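Side-chain contacts in muramidase (Sodiomyces alcalophilus, PDB 6ZM8), which probably cleaves the glycan chains of bacterial peptidoglycan, as a lysozyme-type muramidase (EC 3.2.1.17) of glycoside hydrolase family 25: residues R74-N79 and E118-T123; K30-E33 and F37-S40. All blocks are in the same frame, centred on the assembly; numbering follows the deposited sequence.

Contact 1 (R74-N79 and E118-T123)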
loop_
_atom_site.group_PDB
_atom_site.type_symbol
_atom_site.label_atom_id
_atom_site.label_comp_id
_atom_site.label_asym_id
_atom_site.label_seq_id
_atom_site.Cartn_x
_atom_site.Cartn_y
_atom_site.Cartn_z
ATOM N N ARG A 74 11.485 3.125 -8.925
ATOM C CA ARG A 74 11.533 4.200 -9.923
ATOM C C ARG A 74 10.290 4.167 -10.798
ATOM O O ARG A 74 9.707 5.223 -11.118
ATOM C CB ARG A 74 12.780 4.079 -10.818
ATOM C CG ARG A 74 14.064 4.495 -10.159
ATOM C CD ARG A 74 15.263 4.502 -11.118
ATOM N NE ARG A 74 15.776 3.160 -11.389
ATOM C CZ ARG A 74 16.715 2.486 -10.644
ATOM N NH1 ARG A 74 17.131 3.077 -9.530
ATOM N NH2 ARG A 74 17.076 1.271 -10.949
ATOM N N TYR A 75 9.897 2.991 -11.265
ATOM C CA TYR A 75 8.723 2.874 -12.140
ATOM C C TYR A 75 7.467 3.350 -11.407
ATOM O O TYR A 75 6.658 4.108 -11.946
ATOM C CB TYR A 75 8.589 1.426 -12.599
ATOM C CG TYR A 75 7.491 1.205 -13.601
ATOM C CD1 TYR A 75 7.566 1.723 -14.866
ATOM C CD2 TYR A 75 6.375 0.446 -13.296
ATOM C CE1 TYR A 75 6.577 1.487 -15.828
ATOM C CE2 TYR A 75 5.375 0.201 -14.222
ATOM C CZ TYR A 75 5.489 0.698 -15.494
ATOM O OH TYR A 75 4.516 0.396 -16.403
ATOM N N PHE A 76 7.290 2.888 -10.172
ATOM C CA PHE A 76 6.147 3.305 -9.358
ATOM C C PHE A 76 6.135 4.817 -9.140
ATOM O O PHE A 76 5.111 5.482 -9.368
ATOM C CB PHE A 76 6.226 2.553 -8.029
ATOM C CG PHE A 76 5.196 2.953 -7.020
ATOM C CD1 PHE A 76 3.829 2.975 -7.312
ATOM C CD2 PHE A 76 5.591 3.225 -5.701
ATOM C CE1 PHE A 76 2.901 3.248 -6.317
ATOM C CE2 PHE A 76 4.651 3.486 -4.712
ATOM C CZ PHE A 76 3.301 3.490 -5.019
ATOM N N ALA A 77 7.268 5.385 -8.689
ATOM C CA ALA A 77 7.310 6.811 -8.366
ATOM C C ALA A 77 7.055 7.684 -9.592
ATOM O O ALA A 77 6.588 8.803 -9.444
ATOM C CB ALA A 77 8.614 7.166 -7.707
ATOM N N SER A 78 7.390 7.185 -10.788
ATOM C CA SER A 78 7.196 7.923 -12.041
ATOM C C SER A 78 5.796 7.762 -12.619
ATOM O O SER A 78 5.487 8.466 -13.585
ATOM C CB SER A 78 8.241 7.430 -13.111
ATOM O OG SER A 78 9.527 7.799 -12.773
ATOM N N ASN A 79 5.008 6.834 -12.111
ATOM C CA ASN A 79 3.756 6.432 -12.760
ATOM C C ASN A 79 2.610 6.325 -11.751
ATOM O O ASN A 79 1.736 5.467 -11.903
ATOM C CB ASN A 79 3.940 5.121 -13.538
ATOM C CG ASN A 79 4.850 5.316 -14.730
ATOM O OD1 ASN A 79 4.441 5.932 -15.733
ATOM N ND2 ASN A 79 6.045 4.857 -14.635
ATOM N N GLU A 118 14.430 -3.855 0.826
ATOM C CA GLU A 118 15.283 -2.734 1.222
ATOM C C GLU A 118 15.603 -1.847 0.029
ATOM O O GLU A 118 15.601 -0.613 0.122
ATOM C CB GLU A 118 16.549 -3.282 1.872
ATOM C CG GLU A 118 17.506 -2.181 2.349
ATOM C CD GLU A 118 16.934 -1.351 3.473
ATOM O OE1 GLU A 118 16.663 -1.903 4.549
ATOM O OE2 GLU A 118 16.647 -0.173 3.243
ATOM N N ASP A 119 15.927 -2.464 -1.113
ATOM C CA ASP A 119 16.251 -1.689 -2.301
ATOM C C ASP A 119 15.034 -0.855 -2.745
ATOM O O ASP A 119 15.165 0.326 -3.095
ATOM C CB ASP A 119 16.734 -2.639 -3.400
ATOM C CG ASP A 119 17.444 -1.975 -4.553
ATOM O OD1 ASP A 119 18.016 -0.906 -4.384
ATOM O OD2 ASP A 119 17.446 -2.623 -5.645
ATOM N N PHE A 120 13.852 -1.455 -2.728
ATOM C CA PHE A 120 12.643 -0.696 -3.078
ATOM C C PHE A 120 12.437 0.476 -2.112
ATOM O O PHE A 120 12.202 1.617 -2.537
ATOM C CB PHE A 120 11.420 -1.631 -3.082
ATOM C CG PHE A 120 10.167 -0.925 -3.543
ATOM C CD1 PHE A 120 9.440 -0.097 -2.689
ATOM C CD2 PHE A 120 9.716 -1.088 -4.850
ATOM C CE1 PHE A 120 8.312 0.584 -3.145
ATOM C CE2 PHE A 120 8.569 -0.428 -5.296
ATOM C CZ PHE A 120 7.878 0.412 -4.445
ATOM N N VAL A 121 12.458 0.200 -0.813
ATOM C CA VAL A 121 12.047 1.278 0.106
ATOM C C VAL A 121 13.128 2.372 0.186
ATOM O O VAL A 121 12.789 3.529 0.370
ATOM C CB VAL A 121 11.649 0.752 1.501
ATOM C CG1 VAL A 121 10.603 -0.358 1.396
ATOM C CG2 VAL A 121 12.823 0.266 2.310
ATOM N N THR A 122 14.424 2.011 0.133
ATOM C CA THR A 122 15.464 3.030 0.115
ATOM C C THR A 122 15.360 3.872 -1.150
ATOM O O THR A 122 15.496 5.105 -1.105
ATOM C CB THR A 122 16.836 2.363 0.256
ATOM O OG1 THR A 122 16.954 1.808 1.549
ATOM C CG2 THR A 122 17.976 3.330 0.048
ATOM N N THR A 123 15.142 3.226 -2.291
ATOM C CA THR A 123 15.039 3.964 -3.553
ATOM C C THR A 123 13.816 4.880 -3.545
ATOM O O THR A 123 13.895 6.054 -3.931
ATOM C CB THR A 123 15.032 2.998 -4.735
ATOM O OG1 THR A 123 16.246 2.230 -4.729
ATOM C CG2 THR A 123 14.945 3.740 -6.058
#
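Phe76 and Phe120 meet between two helices, 69-78 and 110-128, of the TIM-barrel-like fold of family 25 glycoside hydrolases, helices that pack against the strands of its curled sheet. Phe120 CZ lies 3.8 Å from Phe76 CD2, and this Phe76 carbon sits at the edge of the Phe120 ring, close to its plane. The side chains cross at about a right angle, and the rings touch through one pair of carbons, at the rim of Phe120, rather than stacking. In Phe120, CG anti to the backbone N (chi1 -175°) carries CZ across to Phe76. Large, flat hydrocarbon rings suit this buried seam, where Phe76 also meets the ring of Tyr124 and Phe120 that of His60.

Nearer the surface the contact becomes looser and mixed in character. Arg74, an exposed residue whose long chain can reach across, bends at chi3 and brings NH1 to within 4.2 Å of the Thr123 methyl CG2, a van der Waals approach with no hydrogen bond. Its charge lies 6.6 Å from Asp119, measured from NH1 to OD1, so any attraction is likely to act only at a distance. The Arg74 side chain also touches Ile127, one turn beyond Thr123.

Threonine fits here because its two branches do different jobs. While CG2 faces helix 69-78, OG1 turns back and donates to Asp119 O at 2.7 Å. That carbonyl also accepts from Thr123 N at 3.0 Å, the hydroxyl and the amide approaching from opposite faces of its plane.

Contact 2 (K30-E33 and F37-S40)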
loop_
_atom_site.group_PDB
_atom_site.type_symbol
_atom_site.label_atom_id
_atom_site.label_comp_id
_atom_site.label_asym_id
_atom_site.label_seq_id
_atom_site.Cartn_x
_atom_site.Cartn_y
_atom_site.Cartn_z
ATOM N N LYS A 30 -4.433 1.250 -7.030
ATOM C CA LYS A 30 -3.325 0.574 -7.696
ATOM C C LYS A 30 -2.785 1.438 -8.822
ATOM O O LYS A 30 -3.543 1.886 -9.711
ATOM C CB LYS A 30 -3.762 -0.755 -8.290
ATOM C CG LYS A 30 -2.581 -1.544 -8.877
ATOM C CD LYS A 30 -2.951 -2.952 -9.270
ATOM C CE LYS A 30 -1.778 -3.674 -9.920
ATOM N NZ LYS A 30 -2.128 -5.060 -10.240
ATOM N N ALA A 31 -1.462 1.636 -8.837
ATOM C CA ALA A 31 -0.792 2.353 -9.918
ATOM C C ALA A 31 -0.073 1.384 -10.834
ATOM O O ALA A 31 -0.268 1.469 -12.085
ATOM C CB ALA A 31 0.169 3.399 -9.393
ATOM N N THR A 32 0.851 0.587 -10.310
ATOM C CA THR A 32 1.815 -0.142 -11.108
ATOM C C THR A 32 1.992 -1.559 -10.607
ATOM O O THR A 32 1.657 -1.897 -9.454
ATOM C CB THR A 32 3.181 0.591 -11.129
ATOM O OG1 THR A 32 3.547 0.915 -9.782
ATOM C CG2 THR A 32 3.135 1.874 -11.930
ATOM N N GLU A 33 2.597 -2.379 -11.472
ATOM C CA GLU A 33 3.028 -3.723 -11.124
ATOM C C GLU A 33 4.280 -4.030 -11.938
ATOM O O GLU A 33 4.339 -3.721 -13.145
ATOM C CB GLU A 33 1.919 -4.751 -11.402
ATOM C CG GLU A 33 2.354 -6.194 -11.200
ATOM C CD GLU A 33 1.213 -7.185 -11.252
ATOM O OE1 GLU A 33 0.010 -6.770 -11.104
ATOM O OE2 GLU A 33 1.562 -8.381 -11.429
ATOM N N PHE A 37 3.525 -2.677 -16.070
ATOM C CA PHE A 37 2.071 -2.555 -15.921
ATOM C C PHE A 37 1.741 -1.238 -15.227
ATOM O O PHE A 37 2.178 -1.024 -14.077
ATOM C CB PHE A 37 1.546 -3.735 -15.110
ATOM C CG PHE A 37 0.050 -3.707 -14.914
ATOM C CD1 PHE A 37 -0.554 -2.955 -13.925
ATOM C CD2 PHE A 37 -0.741 -4.462 -15.750
ATOM C CE1 PHE A 37 -1.912 -2.968 -13.804
ATOM C CE2 PHE A 37 -2.108 -4.513 -15.582
ATOM C CZ PHE A 37 -2.718 -3.738 -14.642
ATOM N N LYS A 38 0.919 -0.435 -15.883
ATOM C CA LYS A 38 0.343 0.771 -15.300
ATOM C C LYS A 38 -1.163 0.604 -15.392
ATOM O O LYS A 38 -1.699 0.424 -16.521
ATOM C CB LYS A 38 0.776 2.023 -16.066
ATOM C CG LYS A 38 2.278 2.226 -16.160
ATOM C CD LYS A 38 2.730 3.211 -17.246
ATOM C CE LYS A 38 4.188 3.111 -17.678
ATOM N NZ LYS A 38 4.490 1.941 -18.557
ATOM N N SER A 39 -1.879 0.646 -14.287
ATOM C CA SER A 39 -3.322 0.472 -14.318
ATOM C C SER A 39 -3.989 1.536 -15.173
ATOM O O SER A 39 -3.829 2.740 -14.946
ATOM C CB SER A 39 -3.871 0.604 -12.907
ATOM O OG SER A 39 -5.290 0.624 -12.994
ATOM N N SER A 40 -4.817 1.092 -16.122
ATOM C CA SER A 40 -5.544 2.048 -16.977
ATOM C C SER A 40 -6.627 2.799 -16.211
ATOM O O SER A 40 -7.108 3.793 -16.728
ATOM C CB SER A 40 -6.143 1.351 -18.175
ATOM O OG SER A 40 -7.048 0.399 -17.758
HETATM O O HOH W 1 -6.108 1.210 -10.496
#
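Phe37 lies against both Glu33 and Lys30, and as a whole residue it has the largest surface buried by the contact. Its CB packs 3.9 Å from Glu33 CB, as expected for partners in an antiparallel hydrogen-bonded pair: Glu33 N donates to Phe37 O at 3.0 Å, and Phe37 N returns a bond to Glu33 O at 3.2 Å. With CG anti to the backbone N (chi1 -179°), the ring extends back along strand 26-33, where Lys30 CE comes obliquely to Phe37 CE1 at 3.9 Å.

Lys30 suits this place because its extended chain offers methylenes to the ring and an ammonium to a carboxylate: NZ forms a salt bridge with Glu33 OE1 at 2.9 Å, met nearly along the C-O bond, while OE2 is bound by Gln63. Were Lys30 cut back to an alanine, Glu33 OE1 would probably lose its charged mate, and one end of the Phe37 ring its cover.

Ser39, small enough to sit close to the strand, donates its amide to Ala31 O at 2.8 Å. Its hydroxyl gives its proton to a water that in turn donates to Lys30 O, and the same OG caps Ala41 N at the turn into helix 42-51. The arrangement is a short beta hairpin, in which strand 37-38 adds an antiparallel edge to a strand of the barrel sheet.

How the contacts relate
Both contacts run from interior to surface: in contact 1 Phe76 and Phe120 are buried, Arg74 exposed; in contact 2 Ala31, Thr32 and Ser39 are buried, Phe37 and Lys38 exposed. Strand 26-33 joins them: contact 2 adds a hairpin arm to it, whereas contact 1 pairs two helices, of which 69-78 covers it. Contact 1 is van der Waals contact alone, aromatic at the buried end and guanidinium on methyl at the exposed end; contact 2 is held by backbone bonds, with an aromatic ring and a salt bridge on the face of Glu33 and Phe37. They touch where Phe76 rests on Thr32 and where Tyr75 OH hydrogen-bonds Lys38 NZ. His60 lies between them, hydrogen-bonded through ND1 to Thr32 OG1 and meeting the Phe120 ring.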